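Local structure of putative xanthine dehydrogenase YAGS fad-binding subunit (Escherichia coli, 5G5G) at residues A140-E146 and A339-L343; T182-H187 and T280-A284; G314-V320 and T334-L338. The protein probably oxidises aldehydes as the molybdenum-cofactor-binding subunit of a periplasmic aldehyde oxidase of the xanthine oxidase family. All blocks are in the same frame, centred on the assembly; numbering follows the deposited sequence.

How the contacts relate
The three contacts lie around one five-stranded mixed sheet of the cofactor-binding part of the chain, with centres about 14 Å apart. Contacts 1 and 3 both use strand 331-340. Contact 3 covers its middle, contact 1 its end. Contact 2 joins the loops next to strands 174-182 and 285-293. Along the chain, contact 2 closes before contact 3 opens, and both fall between the two segments of contact 1. Arg-282 and Glu-317 make a salt bridge between contacts 2 and 3. Leu-143 packs on Ala-284 between contacts 1 and 2. In contact 2 the side chain of His-187 lies about 6 Å from the dioxothiomolybdenum ion, so this contact probably ties the sheet edge to the cofactor site.

Contact 1: residues A140-E146 and A339-L343; sequences AYSLADE and ATLDL
Leu-341 lays its branched end over the turn that starts the helix at Leu-143. Its CD2 touches Glu-146 CG at 3.7 Å, and the two side chains run past each other in opposite directions. The other branch, CD1, comes to Leu-143 CB at 4.2 Å. Beyond them, Glu-146 CB meets Ala-339 CB at 3.8 Å. Polar bonds fix the next residue along. Asp-342 N donates to Ala-140 O at 2.8 Å. Asp-342 OD2 takes the N-H of Ala-140 on its anti lone pair (3.0 Å), so Ala-140 is gripped through both its backbone N and its O. Tyr-141 starts away from the partner segment, but with CG beside the backbone N (chi1 -52°) its ring swings back. Ring atom CE1 reaches Asp-342 O at 3.4 Å, edge-on and in the ring plane, while the ring crosses the Asp-342 side chain at about a right angle. Ser-142 N-caps the short helix, with OG accepting from Asp-145 N. Helix 143-147 sits against the end of strand 331-340, where Ala-339 is still bonded through its backbone to Ser-308 and Asn-310 of the neighbouring strand 299-310.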
# COMPACT_ATOMS: atom_id res chain seq x y z
N ALA C 140 18.08 -12.07 17.76
CA ALA C 140 18.95 -11.34 16.84
C ALA C 140 18.08 -10.63 15.87
O ALA C 140 17.30 -11.27 15.14
CB ALA C 140 19.89 -12.27 16.09
N TYR C 141 18.17 -9.30 15.90
CA TYR C 141 17.30 -8.46 15.14
C TYR C 141 17.96 -7.52 14.19
O TYR C 141 17.26 -6.86 13.47
CB TYR C 141 16.38 -7.68 16.07
CG TYR C 141 15.67 -8.59 17.02
CD1 TYR C 141 14.71 -9.49 16.55
CD2 TYR C 141 15.95 -8.57 18.39
CE1 TYR C 141 14.05 -10.34 17.42
CE2 TYR C 141 15.30 -9.40 19.27
CZ TYR C 141 14.36 -10.28 18.79
OH TYR C 141 13.75 -11.11 19.70
N SER C 142 19.29 -7.45 14.18
CA SER C 142 20.00 -6.55 13.34
C SER C 142 20.82 -7.27 12.27
O SER C 142 21.83 -7.88 12.56
CB SER C 142 20.98 -5.71 14.18
OG SER C 142 21.84 -4.99 13.31
N LEU C 143 20.42 -7.13 11.02
CA LEU C 143 21.16 -7.73 9.92
C LEU C 143 22.59 -7.23 9.94
O LEU C 143 23.54 -8.00 9.74
CB LEU C 143 20.56 -7.41 8.56
CG LEU C 143 21.28 -7.87 7.30
CD1 LEU C 143 21.40 -9.40 7.31
CD2 LEU C 143 20.59 -7.38 6.03
N ALA C 144 22.74 -5.93 10.14
CA ALA C 144 24.10 -5.34 10.16
C ALA C 144 24.99 -5.96 11.22
O ALA C 144 26.16 -6.29 10.95
CB ALA C 144 24.02 -3.84 10.34
N ASP C 145 24.46 -6.16 12.42
CA ASP C 145 25.25 -6.76 13.47
C ASP C 145 25.59 -8.21 13.15
O ASP C 145 26.64 -8.66 13.53
CB ASP C 145 24.54 -6.68 14.82
CG ASP C 145 24.38 -5.27 15.34
OD1 ASP C 145 25.01 -4.32 14.82
OD2 ASP C 145 23.62 -5.10 16.31
N GLU C 146 24.74 -8.91 12.42
CA GLU C 146 24.96 -10.32 12.13
C GLU C 146 25.92 -10.57 10.98
O GLU C 146 26.41 -11.67 10.82
CB GLU C 146 23.64 -11.02 11.85
CG GLU C 146 22.69 -11.01 13.03
CD GLU C 146 23.26 -11.59 14.32
OE1 GLU C 146 23.81 -12.74 14.29
OE2 GLU C 146 23.17 -10.87 15.36
N ALA C 339 22.00 -14.81 7.32
CA ALA C 339 22.01 -14.71 8.79
C ALA C 339 20.73 -15.28 9.34
O ALA C 339 19.71 -15.36 8.64
CB ALA C 339 22.15 -13.27 9.23
N THR C 340 20.78 -15.59 10.64
CA THR C 340 19.57 -15.93 11.39
C THR C 340 19.05 -14.69 12.12
O THR C 340 19.75 -14.13 12.94
CB THR C 340 19.86 -17.08 12.34
OG1 THR C 340 20.20 -18.19 11.51
CG2 THR C 340 18.61 -17.45 13.15
N LEU C 341 17.81 -14.32 11.82
CA LEU C 341 17.17 -13.19 12.50
C LEU C 341 15.82 -13.65 12.99
O LEU C 341 15.14 -14.34 12.26
CB LEU C 341 16.98 -11.96 11.59
CG LEU C 341 18.23 -11.27 10.97
CD1 LEU C 341 17.82 -10.17 10.01
CD2 LEU C 341 19.12 -10.73 12.08
N ASP C 342 15.44 -13.17 14.18
CA ASP C 342 14.19 -13.53 14.83
C ASP C 342 13.11 -12.50 14.59
O ASP C 342 12.20 -12.36 15.39
CB ASP C 342 14.45 -13.70 16.33
CG ASP C 342 15.43 -14.81 16.60
OD1 ASP C 342 15.03 -15.95 16.30
OD2 ASP C 342 16.60 -14.54 17.03
N LEU C 343 13.23 -11.72 13.53
CA LEU C 343 12.15 -10.90 13.03
C LEU C 343 11.10 -11.81 12.38
O LEU C 343 11.31 -13.02 12.24
CB LEU C 343 12.70 -9.94 11.99
CG LEU C 343 13.60 -8.82 12.51
CD1 LEU C 343 14.31 -8.14 11.36
CD2 LEU C 343 12.81 -7.80 13.32

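Contact 2: residues T182-H187 and T280-A284; sequences TPDQSH and THRPA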
# COMPACT_ATOMS: atom_id res chain seq x y z
N THR C 182 19.19 -2.23 1.35
CA THR C 182 17.73 -2.11 1.17
C THR C 182 17.05 -2.60 2.44
O THR C 182 17.51 -3.53 3.07
CB THR C 182 17.20 -2.90 0.01
OG1 THR C 182 17.40 -4.31 0.22
CG2 THR C 182 17.94 -2.50 -1.26
N PRO C 183 15.96 -1.94 2.82
CA PRO C 183 15.30 -2.27 4.05
C PRO C 183 14.30 -3.41 3.88
O PRO C 183 13.95 -3.81 2.74
CB PRO C 183 14.52 -0.94 4.37
CG PRO C 183 14.13 -0.45 3.04
CD PRO C 183 15.29 -0.83 2.13
N ASP C 184 13.79 -3.90 5.02
CA ASP C 184 12.65 -4.76 4.97
C ASP C 184 11.46 -4.00 4.36
O ASP C 184 11.26 -2.78 4.61
CB ASP C 184 12.31 -5.25 6.39
CG ASP C 184 13.46 -6.00 7.02
OD1 ASP C 184 13.65 -7.16 6.64
OD2 ASP C 184 14.14 -5.39 7.91
N GLN C 185 10.73 -4.66 3.48
CA GLN C 185 9.56 -4.05 2.83
C GLN C 185 8.32 -4.91 3.02
O GLN C 185 8.41 -6.15 3.20
CB GLN C 185 9.80 -3.76 1.32
CG GLN C 185 11.01 -2.87 1.08
CD GLN C 185 11.47 -2.81 -0.38
OE1 GLN C 185 11.17 -3.69 -1.17
NE2 GLN C 185 12.28 -1.78 -0.71
N SER C 186 7.18 -4.28 2.82
CA SER C 186 5.88 -4.90 3.08
C SER C 186 4.95 -4.81 1.89
O SER C 186 4.88 -3.79 1.22
CB SER C 186 5.24 -4.23 4.34
OG SER C 186 4.27 -5.08 4.94
N HIS C 187 4.10 -5.84 1.70
CA HIS C 187 3.27 -5.89 0.50
C HIS C 187 2.19 -4.80 0.48
O HIS C 187 1.95 -4.14 -0.52
CB HIS C 187 2.63 -7.25 0.33
CG HIS C 187 3.60 -8.35 0.52
ND1 HIS C 187 3.90 -8.86 1.78
CD2 HIS C 187 4.37 -9.02 -0.35
CE1 HIS C 187 4.82 -9.78 1.66
NE2 HIS C 187 5.12 -9.91 0.37
N THR C 280 4.43 -11.92 5.98
CA THR C 280 5.81 -11.93 5.52
C THR C 280 6.21 -10.52 5.04
O THR C 280 5.36 -9.66 4.84
CB THR C 280 6.01 -12.92 4.38
OG1 THR C 280 5.29 -12.51 3.22
CG2 THR C 280 5.55 -14.30 4.80
N HIS C 281 7.51 -10.38 4.85
CA HIS C 281 8.09 -9.17 4.35
C HIS C 281 9.28 -9.46 3.41
O HIS C 281 9.89 -10.47 3.55
CB HIS C 281 8.69 -8.33 5.50
CG HIS C 281 9.72 -9.06 6.31
ND1 HIS C 281 11.07 -8.89 6.11
CD2 HIS C 281 9.60 -9.98 7.29
CE1 HIS C 281 11.74 -9.69 6.92
NE2 HIS C 281 10.87 -10.36 7.64
N ARG C 282 9.56 -8.55 2.49
CA ARG C 282 10.82 -8.68 1.76
C ARG C 282 11.97 -8.53 2.79
O ARG C 282 11.98 -7.58 3.50
CB ARG C 282 11.01 -7.63 0.68
CG ARG C 282 12.24 -7.94 -0.18
CD ARG C 282 12.67 -6.82 -1.13
NE ARG C 282 11.60 -6.34 -2.00
CZ ARG C 282 11.16 -6.92 -3.14
NH1 ARG C 282 11.54 -8.14 -3.49
NH2 ARG C 282 10.19 -6.33 -3.83
N PRO C 283 12.95 -9.46 2.80
CA PRO C 283 14.11 -9.25 3.66
C PRO C 283 14.92 -8.05 3.23
O PRO C 283 15.14 -7.85 2.03
CB PRO C 283 14.93 -10.54 3.45
CG PRO C 283 13.92 -11.55 2.92
CD PRO C 283 13.01 -10.75 2.10
N ALA C 284 15.37 -7.29 4.22
CA ALA C 284 16.41 -6.32 4.06
C ALA C 284 17.62 -7.00 3.46
O ALA C 284 17.81 -8.24 3.65
CB ALA C 284 16.80 -5.68 5.38
O HOH W 1 15.07 -5.36 0.84
O HOH W 2 10.03 -3.31 -3.66
O HOH W 3 5.46 -7.18 6.15
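Asp-184 reaches across to the backbone at Ala-284, just before strand 285-293, and its side-chain atoms meet Arg-282 and Ala-284. CB lies 3.7 Å from Arg-282 O. CG comes beside Ala-284 CB, and OD2 rests 3.7 Å from that same methyl. OD1 accepts the N-H of Ala-284 at 3.0 Å, from well above the carboxylate plane (67° out of it). The torsion chi1 of -59° sets CG beside the backbone N and brings the carboxylate to this N-H. With an alanine in place of Asp-184, the N-H of Ala-284 would probably lose its acceptor and a gap would open beside the Ala-284 methyl. The backbones form a single antiparallel bridge, a hydrogen-bonded pair of Gln-185 and Arg-282. Gln-185 N donates to Arg-282 O, and Arg-282 N donates to Gln-185 O at 2.8 Å. Arg-282 O also receives His-281 ND1 from above its carbonyl plane, while His-281 NE2 bonds Pro-344 O. The two long side chains lie side by side. Arg-282 NE donates to Gln-185 OE1 at 2.8 Å, the oxygen lying in the guanidinium plane, and a water joins OE1 to NH2. At the far end, His-187 turns the edge of its ring to Thr-280, CE1 to OG1 3.2 Å, while NE2 bonds the carbonyl O of Ala-348, which lines the molybdenum pocket. The two segments continue the pairing of antiparallel strands 174-182 and 285-293 beyond the sheet, with helix 354-372 packed on Thr-182 and Arg-282.

Contact 3: residues G314-V320 and T334-L338; sequences GTPETAV and TGLRL
This contact belongs to the connection between strands 299-310 and 331-340, parallel neighbours in the five-stranded mixed sheet. Part of that connection, 314-320, runs back along strand 331-340, and its residues meet Leu-336, Leu-338 and Thr-334. Leu-336 stands at the centre. Its CD1 touches Pro-316 CG at 4.0 Å, the leucine crossing the proline ring at about a right angle. CD1 also meets the methyl CG2 of Thr-318. The second branch, CD2, packs 3.8 Å from Val-320 CG2 and comes to Glu-317 O. Because two strands that run the same way cannot be joined by a hairpin, the chain has to cross over, and here a loop without regular helix makes part of the return. An inverse gamma turn centred on Thr-318 bends it, with Ala-319 N donating to Glu-317 O at 2.7 Å. Val-320 and Thr-334 lie alongside with their ends reversed, Val-320 CG2 to Thr-334 CB 3.9 Å, while Thr-334 OG1 bonds Glu-324 OE2. Val-320 CG1 reaches Gly-335 O at 3.6 Å. At the other end, a chi1 of -178° extends the Leu-338 side chain from the backbone N, which carries CD1 over Pro-316 CA (3.9 Å) and CD2 to Gly-314 O (3.7 Å). Glu-317 points away from the strand, and OE2 takes Gly-353 N and the guanidinium of Arg-282.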
# COMPACT_ATOMS: atom_id res chain seq x y z
N GLY C 314 14.51 -20.44 6.76
CA GLY C 314 13.90 -19.56 5.79
C GLY C 314 14.77 -19.24 4.59
O GLY C 314 15.95 -19.59 4.52
N THR C 315 14.14 -18.61 3.63
CA THR C 315 14.79 -18.32 2.34
C THR C 315 15.73 -17.07 2.42
O THR C 315 15.39 -16.10 3.08
CB THR C 315 13.75 -18.07 1.22
OG1 THR C 315 14.43 -17.81 0.00
CG2 THR C 315 12.88 -16.88 1.45
N PRO C 316 16.86 -17.11 1.68
CA PRO C 316 17.56 -15.85 1.44
C PRO C 316 16.83 -14.96 0.46
O PRO C 316 15.95 -15.40 -0.27
CB PRO C 316 18.90 -16.28 0.82
CG PRO C 316 18.68 -17.66 0.31
CD PRO C 316 17.52 -18.27 1.05
N GLU C 317 17.19 -13.69 0.45
CA GLU C 317 16.75 -12.79 -0.64
C GLU C 317 17.82 -12.90 -1.77
O GLU C 317 19.00 -12.58 -1.59
CB GLU C 317 16.56 -11.37 -0.11
CG GLU C 317 16.02 -10.36 -1.15
CD GLU C 317 14.57 -10.58 -1.63
OE1 GLU C 317 13.89 -11.50 -1.13
OE2 GLU C 317 14.06 -9.77 -2.44
N THR C 318 17.40 -13.44 -2.91
CA THR C 318 18.34 -13.91 -3.96
C THR C 318 18.85 -12.73 -4.80
O THR C 318 18.70 -12.69 -6.03
CB THR C 318 17.70 -15.02 -4.81
OG1 THR C 318 16.38 -14.63 -5.21
CG2 THR C 318 17.59 -16.28 -3.98
N ALA C 319 19.56 -11.83 -4.13
CA ALA C 319 19.92 -10.56 -4.74
C ALA C 319 21.15 -10.54 -5.68
O ALA C 319 21.44 -9.49 -6.21
CB ALA C 319 20.09 -9.52 -3.64
N VAL C 320 21.81 -11.66 -5.90
CA VAL C 320 23.02 -11.67 -6.75
C VAL C 320 22.76 -12.35 -8.06
O VAL C 320 23.60 -12.29 -8.94
CB VAL C 320 24.22 -12.30 -6.03
CG1 VAL C 320 24.46 -11.59 -4.71
CG2 VAL C 320 24.01 -13.78 -5.80
N THR C 334 29.82 -14.55 -7.42
CA THR C 334 28.58 -14.19 -6.76
C THR C 334 28.38 -15.09 -5.59
O THR C 334 28.79 -16.24 -5.59
CB THR C 334 27.35 -14.26 -7.70
OG1 THR C 334 27.39 -15.45 -8.48
CG2 THR C 334 27.30 -13.16 -8.67
N GLY C 335 27.76 -14.56 -4.55
CA GLY C 335 27.52 -15.33 -3.36
C GLY C 335 26.46 -14.76 -2.47
O GLY C 335 26.34 -13.54 -2.33
N LEU C 336 25.70 -15.65 -1.84
CA LEU C 336 24.72 -15.28 -0.82
C LEU C 336 25.22 -15.62 0.56
O LEU C 336 25.92 -16.63 0.76
CB LEU C 336 23.35 -15.96 -1.05
CG LEU C 336 22.61 -15.61 -2.34
CD1 LEU C 336 21.34 -16.45 -2.44
CD2 LEU C 336 22.33 -14.11 -2.40
N ARG C 337 24.82 -14.80 1.53
CA ARG C 337 25.13 -15.03 2.93
C ARG C 337 23.83 -14.87 3.72
O ARG C 337 23.17 -13.83 3.61
CB ARG C 337 26.18 -14.05 3.38
CG ARG C 337 27.49 -14.05 2.52
CD ARG C 337 28.30 -15.23 2.83
NE ARG C 337 29.54 -15.21 2.01
CZ ARG C 337 29.68 -15.73 0.79
NH1 ARG C 337 28.69 -16.39 0.21
NH2 ARG C 337 30.90 -15.69 0.20
N LEU C 338 23.48 -15.90 4.49
CA LEU C 338 22.19 -15.93 5.17
C LEU C 338 22.38 -15.91 6.69
O LEU C 338 22.87 -16.89 7.27
CB LEU C 338 21.43 -17.20 4.71
CG LEU C 338 20.03 -17.32 5.32
CD1 LEU C 338 19.12 -16.15 5.03
CD2 LEU C 338 19.46 -18.62 4.80